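Local atomic coordinates of fatty acid multifunctional protein (atmfp2) (PDB entry 2WTB), a protein that carries out successive steps of peroxisomal fatty acid beta-oxidation, combining enoyl-CoA hydratase and 3-hydroxyacyl-CoA dehydrogenase activities in one chain. Residues Ile526-Met531 and Leu622-Ile627; Met630-Val635 and Met662-Tyr667. One frame throughout, in Å; residues are numbered along the deposited sequence.

Contact 1 (Ile526-Met531 and Leu622-Ile627); sequences ISKFGM and LSEKDI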
loop_
_atom_site.group_PDB
_atom_site.type_symbol
_atom_site.label_atom_id
_atom_site.label_comp_id
_atom_site.label_asym_id
_atom_site.label_seq_id
_atom_site.Cartn_x
_atom_site.Cartn_y
_atom_site.Cartn_z
ATOM N N ILE A 526 14.974 -7.776 -14.579
ATOM C CA ILE A 526 14.355 -6.731 -13.773
ATOM C C ILE A 526 12.939 -7.094 -13.324
ATOM O O ILE A 526 12.486 -6.659 -12.264
ATOM C CB ILE A 526 14.360 -5.383 -14.524
ATOM C CG1 ILE A 526 15.802 -4.919 -14.745
ATOM C CG2 ILE A 526 13.571 -4.338 -13.758
ATOM C CD1 ILE A 526 15.929 -3.657 -15.566
ATOM N N SER A 527 12.244 -7.895 -14.126
ATOM C CA SER A 527 10.917 -8.371 -13.750
ATOM C C SER A 527 11.027 -9.376 -12.614
ATOM O O SER A 527 10.081 -9.573 -11.848
ATOM C CB SER A 527 10.205 -9.004 -14.947
ATOM O OG SER A 527 9.858 -8.027 -15.912
ATOM N N LYS A 528 12.190 -10.009 -12.512
ATOM C CA LYS A 528 12.451 -10.969 -11.450
ATOM C C LYS A 528 12.976 -10.238 -10.227
ATOM O O LYS A 528 12.816 -10.697 -9.098
ATOM C CB LYS A 528 13.459 -12.025 -11.913
ATOM C CG LYS A 528 13.738 -13.111 -10.885
ATOM C CD LYS A 528 14.496 -14.277 -11.502
ATOM C CE LYS A 528 15.835 -13.833 -12.066
ATOM N NZ LYS A 528 16.578 -14.965 -12.686
ATOM N N PHE A 529 13.603 -9.091 -10.465
ATOM C CA PHE A 529 14.117 -8.254 -9.387
ATOM C C PHE A 529 13.000 -7.847 -8.434
ATOM O O PHE A 529 13.235 -7.635 -7.247
ATOM C CB PHE A 529 14.804 -7.012 -9.958
ATOM C CG PHE A 529 15.210 -6.008 -8.918
ATOM C CD1 PHE A 529 16.144 -6.331 -7.948
ATOM C CD2 PHE A 529 14.665 -4.733 -8.917
ATOM C CE1 PHE A 529 16.520 -5.403 -6.991
ATOM C CE2 PHE A 529 15.038 -3.802 -7.965
ATOM C CZ PHE A 529 15.965 -4.137 -7.002
ATOM N N GLY A 530 11.784 -7.746 -8.959
ATOM C CA GLY A 530 10.638 -7.378 -8.150
ATOM C C GLY A 530 9.650 -6.493 -8.887
ATOM O O GLY A 530 8.483 -6.401 -8.507
ATOM N N MET A 531 10.123 -5.834 -9.939
ATOM C CA MET A 531 9.260 -5.016 -10.782
ATOM C C MET A 531 8.179 -5.885 -11.409
ATOM O O MET A 531 8.399 -7.068 -11.666
ATOM C CB MET A 531 10.077 -4.325 -11.875
ATOM C CG MET A 531 11.021 -3.255 -11.357
ATOM S SD MET A 531 10.134 -1.776 -10.843
ATOM C CE MET A 531 11.376 -0.945 -9.862
ATOM N N LEU A 622 26.155 -8.930 -19.899
ATOM C CA LEU A 622 26.205 -8.468 -18.518
ATOM C C LEU A 622 25.403 -9.398 -17.616
ATOM O O LEU A 622 24.477 -10.072 -18.070
ATOM C CB LEU A 622 25.676 -7.037 -18.413
ATOM N N SER A 623 25.771 -9.440 -16.340
ATOM C CA SER A 623 25.065 -10.263 -15.365
ATOM C C SER A 623 23.757 -9.593 -14.959
ATOM O O SER A 623 23.614 -8.378 -15.085
ATOM C CB SER A 623 25.940 -10.498 -14.131
ATOM O OG SER A 623 25.235 -11.207 -13.128
ATOM N N GLU A 624 22.804 -10.386 -14.480
ATOM C CA GLU A 624 21.519 -9.854 -14.047
ATOM C C GLU A 624 21.705 -8.810 -12.953
ATOM O O GLU A 624 20.979 -7.816 -12.900
ATOM C CB GLU A 624 20.598 -10.973 -13.565
ATOM C CG GLU A 624 19.981 -11.796 -14.684
ATOM C CD GLU A 624 18.939 -12.775 -14.179
ATOM O OE1 GLU A 624 18.646 -12.758 -12.964
ATOM O OE2 GLU A 624 18.413 -13.562 -14.994
ATOM N N LYS A 625 22.681 -9.040 -12.081
ATOM C CA LYS A 625 23.014 -8.071 -11.045
ATOM C C LYS A 625 23.462 -6.755 -11.675
ATOM O O LYS A 625 23.067 -5.675 -11.234
ATOM C CB LYS A 625 24.112 -8.615 -10.127
ATOM C CG LYS A 625 24.610 -7.606 -9.106
ATOM C CD LYS A 625 25.737 -8.168 -8.255
ATOM C CE LYS A 625 26.172 -7.164 -7.197
ATOM N NZ LYS A 625 27.299 -7.668 -6.364
ATOM N N ASP A 626 24.283 -6.860 -12.716
ATOM C CA ASP A 626 24.817 -5.692 -13.408
ATOM C C ASP A 626 23.736 -4.931 -14.170
ATOM O O ASP A 626 23.706 -3.700 -14.146
ATOM C CB ASP A 626 25.949 -6.099 -14.354
ATOM C CG ASP A 626 27.172 -6.599 -13.614
ATOM O OD1 ASP A 626 27.266 -6.344 -12.393
ATOM O OD2 ASP A 626 28.037 -7.244 -14.249
ATOM N N ILE A 627 22.857 -5.660 -14.853
ATOM C CA ILE A 627 21.735 -5.034 -15.543
ATOM C C ILE A 627 20.948 -4.182 -14.557
ATOM O O ILE A 627 20.734 -2.989 -14.775
ATOM C CB ILE A 627 20.782 -6.074 -16.157
ATOM C CG1 ILE A 627 21.393 -6.691 -17.414
ATOM C CG2 ILE A 627 19.445 -5.433 -16.490
ATOM C CD1 ILE A 627 20.505 -7.731 -18.068
#
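K528 reaches across to E624 in a salt bridge on the exposed side of this contact, while I526 and I627 meet on its buried side. From CB, the lysine chain leaves with CG anti to the backbone N (chi1 -177°). CG and CD serve as the span, and a bend at chi3 (60°) turns the end toward the glutamate. Its CE is the first atom to arrive, lying 3.1 Å from E624 OE1. At the tip, NZ is 3.0 Å from OE1 of E624. The second oxygen, OE2 of E624, lies 3.3 Å from K528 NZ, and both hydrogen bonds are weak, so charge attraction probably matters more than bond geometry. E624 stays extended beyond CG and meets the lysine chain at about a right angle. On the buried side, CD1 of I526 touches CG2 of I627 at 4.0 Å, branch against chain end. The pairing ties the last turn of helix 519-529, which belongs to the C-terminal domain of the 3-hydroxyacyl-CoA dehydrogenase family, to the first turn of helix 624-644. I627 also packs on I522 and A525, and I526 on T631 and F632. Y505 of helix 498-514 packs on I526 as well.

Contact 2 (Met630-Val635 and Met662-Tyr667); sequences MTFFPV and MGFPPY
The rings of F632 and F664 touch through their CD1-CE1 sides, and P665 lies over one face of the F664 ring. P665 CD sits 3.2 Å above the plane of that ring, displaced toward its rim. At the edge of the same ring, near its plane, comes CE1 of F632, 4.0 Å from F664 CE1. Relative to the F632 ring, F664 CE1 approaches obliquely. The ring planes stand at 74° and the centroids are 6.0 Å apart, an oblique aromatic pair. Only the CD1 and CE1 atoms of each ring take part at close range: F632 CD1 is 4.1 Å from F664 CE1. P665 also serves a second ring, because its CB lies 3.6 Å above one face of Y667, again toward the rim.

With the CA atoms of F632 and F664 10.5 Å apart, the touch depends on both CB atoms pointing toward the other segment and on the reach of both rings. In F664, CG anti to the backbone N (chi1 -173°) sets the ring beside the carbonyl carbon; in F632, CG anti to the carbonyl carbon (chi1 -82°) sets it beside the backbone N. The interaction is apolar and buried.

F632 stands on helix 624-644 just before a kink: the proline N of P634 has no hydrogen to donate, and the N of V635 also makes no bond to the turn before. F664 belongs to the loop that leaves helix 651-662 at G663, a residue with positive phi, and leads to helix 671-678. Around the pair, M531 touches both rings, while F529, Y505 of helix 498-514 and W674 of helix 671-678 pack against F632, placing the contact where several helices converge.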
loop_
_atom_site.group_PDB
_atom_site.type_symbol
_atom_site.label_atom_id
_atom_site.label_comp_id
_atom_site.label_asym_id
_atom_site.label_seq_id
_atom_site.Cartn_x
_atom_site.Cartn_y
_atom_site.Cartn_z
ATOM N N MET A 630 23.019 -1.154 -13.188
ATOM C CA MET A 630 23.239 -0.071 -14.142
ATOM C C MET A 630 21.933 0.629 -14.510
ATOM O O MET A 630 21.938 1.717 -15.087
ATOM C CB MET A 630 23.931 -0.589 -15.408
ATOM C CG MET A 630 25.316 -1.169 -15.171
ATOM S SD MET A 630 26.244 -1.424 -16.700
ATOM C CE MET A 630 26.574 0.269 -17.177
ATOM N N THR A 631 20.815 0.003 -14.168
ATOM C CA THR A 631 19.508 0.543 -14.510
ATOM C C THR A 631 18.868 1.261 -13.323
ATOM O O THR A 631 18.028 2.142 -13.500
ATOM C CB THR A 631 18.566 -0.571 -15.019
ATOM O OG1 THR A 631 19.104 -1.137 -16.219
ATOM C CG2 THR A 631 17.182 -0.021 -15.311
ATOM N N PHE A 632 19.279 0.892 -12.114
ATOM C CA PHE A 632 18.641 1.410 -10.905
ATOM C C PHE A 632 19.491 2.400 -10.116
ATOM O O PHE A 632 18.960 3.297 -9.464
ATOM C CB PHE A 632 18.190 0.261 -10.005
ATOM C CG PHE A 632 16.877 -0.330 -10.406
ATOM C CD1 PHE A 632 15.692 0.295 -10.063
ATOM C CD2 PHE A 632 16.823 -1.500 -11.136
ATOM C CE1 PHE A 632 14.479 -0.244 -10.438
ATOM C CE2 PHE A 632 15.609 -2.046 -11.510
ATOM C CZ PHE A 632 14.439 -1.419 -11.163
ATOM N N PHE A 633 20.807 2.234 -10.170
ATOM C CA PHE A 633 21.705 3.152 -9.480
ATOM C C PHE A 633 21.578 4.582 -10.007
ATOM O O PHE A 633 21.638 5.535 -9.230
ATOM C CB PHE A 633 23.151 2.655 -9.549
ATOM C CG PHE A 633 23.472 1.590 -8.537
ATOM C CD1 PHE A 633 22.485 0.732 -8.079
ATOM C CD2 PHE A 633 24.761 1.438 -8.054
ATOM C CE1 PHE A 633 22.775 -0.248 -7.150
ATOM C CE2 PHE A 633 25.057 0.456 -7.126
ATOM C CZ PHE A 633 24.064 -0.388 -6.675
ATOM N N PRO A 634 21.405 4.741 -11.329
ATOM C CA PRO A 634 21.118 6.078 -11.862
ATOM C C PRO A 634 19.795 6.630 -11.333
ATOM O O PRO A 634 19.646 7.846 -11.216
ATOM C CB PRO A 634 21.035 5.840 -13.372
ATOM C CG PRO A 634 21.883 4.641 -13.605
ATOM C CD PRO A 634 21.663 3.768 -12.405
ATOM N N VAL A 635 18.851 5.748 -11.019
ATOM C CA VAL A 635 17.595 6.171 -10.404
ATOM C C VAL A 635 17.833 6.622 -8.963
ATOM O O VAL A 635 17.280 7.630 -8.522
ATOM C CB VAL A 635 16.525 5.061 -10.432
ATOM C CG1 VAL A 635 15.352 5.437 -9.554
ATOM C CG2 VAL A 635 16.060 4.805 -11.857
ATOM N N MET A 662 5.671 3.150 -9.429
ATOM C CA MET A 662 6.416 2.362 -10.405
ATOM C C MET A 662 6.622 0.919 -9.950
ATOM O O MET A 662 7.557 0.249 -10.387
ATOM C CB MET A 662 7.760 3.025 -10.708
ATOM C CG MET A 662 7.644 4.312 -11.506
ATOM S SD MET A 662 7.251 4.015 -13.241
ATOM C CE MET A 662 7.223 5.692 -13.870
ATOM N N GLY A 663 5.744 0.454 -9.067
ATOM C CA GLY A 663 5.750 -0.927 -8.622
ATOM C C GLY A 663 7.087 -1.451 -8.127
ATOM O O GLY A 663 7.384 -2.635 -8.279
ATOM N N PHE A 664 7.896 -0.578 -7.537
ATOM C CA PHE A 664 9.163 -1.004 -6.954
ATOM C C PHE A 664 8.895 -1.959 -5.793
ATOM O O PHE A 664 8.007 -1.711 -4.977
ATOM C CB PHE A 664 9.976 0.200 -6.483
ATOM C CG PHE A 664 11.365 -0.146 -6.030
ATOM C CD1 PHE A 664 12.433 -0.074 -6.911
ATOM C CD2 PHE A 664 11.604 -0.544 -4.726
ATOM C CE1 PHE A 664 13.713 -0.394 -6.501
ATOM C CE2 PHE A 664 12.883 -0.865 -4.309
ATOM C CZ PHE A 664 13.938 -0.791 -5.198
ATOM N N PRO A 665 9.666 -3.055 -5.721
ATOM C CA PRO A 665 9.499 -4.143 -4.748
ATOM C C PRO A 665 9.371 -3.649 -3.311
ATOM O O PRO A 665 10.342 -3.136 -2.755
ATOM C CB PRO A 665 10.794 -4.946 -4.898
ATOM C CG PRO A 665 11.238 -4.683 -6.284
ATOM C CD PRO A 665 10.824 -3.278 -6.605
ATOM N N PRO A 666 8.183 -3.814 -2.711
ATOM C CA PRO A 666 7.913 -3.382 -1.335
ATOM C C PRO A 666 8.870 -4.025 -0.334
ATOM O O PRO A 666 9.338 -3.352 0.583
ATOM C CB PRO A 666 6.485 -3.880 -1.088
ATOM C CG PRO A 666 5.882 -3.994 -2.443
ATOM C CD PRO A 666 6.999 -4.416 -3.345
ATOM N N TYR A 667 9.153 -5.310 -0.514
ATOM C CA TYR A 667 10.040 -6.036 0.391
ATOM C C TYR A 667 11.474 -5.510 0.347
ATOM O O TYR A 667 12.305 -5.889 1.171
ATOM C CB TYR A 667 10.008 -7.541 0.095
ATOM C CG TYR A 667 9.999 -7.876 -1.377
ATOM C CD1 TYR A 667 8.804 -8.079 -2.054
ATOM C CD2 TYR A 667 11.184 -7.985 -2.094
ATOM C CE1 TYR A 667 8.788 -8.382 -3.402
ATOM C CE2 TYR A 667 11.179 -8.288 -3.441
ATOM C CZ TYR A 667 9.979 -8.485 -4.091
ATOM O OH TYR A 667 9.969 -8.786 -5.432
#

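Overall arrangement
The centres of contacts 1 and 2 are 10 Å apart. Both use helix 624-644: contact 1 takes its first turn, and contact 2 takes the turns that follow. Along the chain, contact 1 is complete at I627, three residues before contact 2 begins at M630. Segment 526-531 meets contact 2 directly, through M531 and also where G530 CA lies 3.1 Å from Y667 OH. Contact 1 brings part of the C-terminal domain of the 3-hydroxyacyl-CoA dehydrogenase family onto this helix, and contact 2 adds the loop after helix 651-662. Together they join these helical elements, apart from the predicted catalytic glutamates E119 and E139.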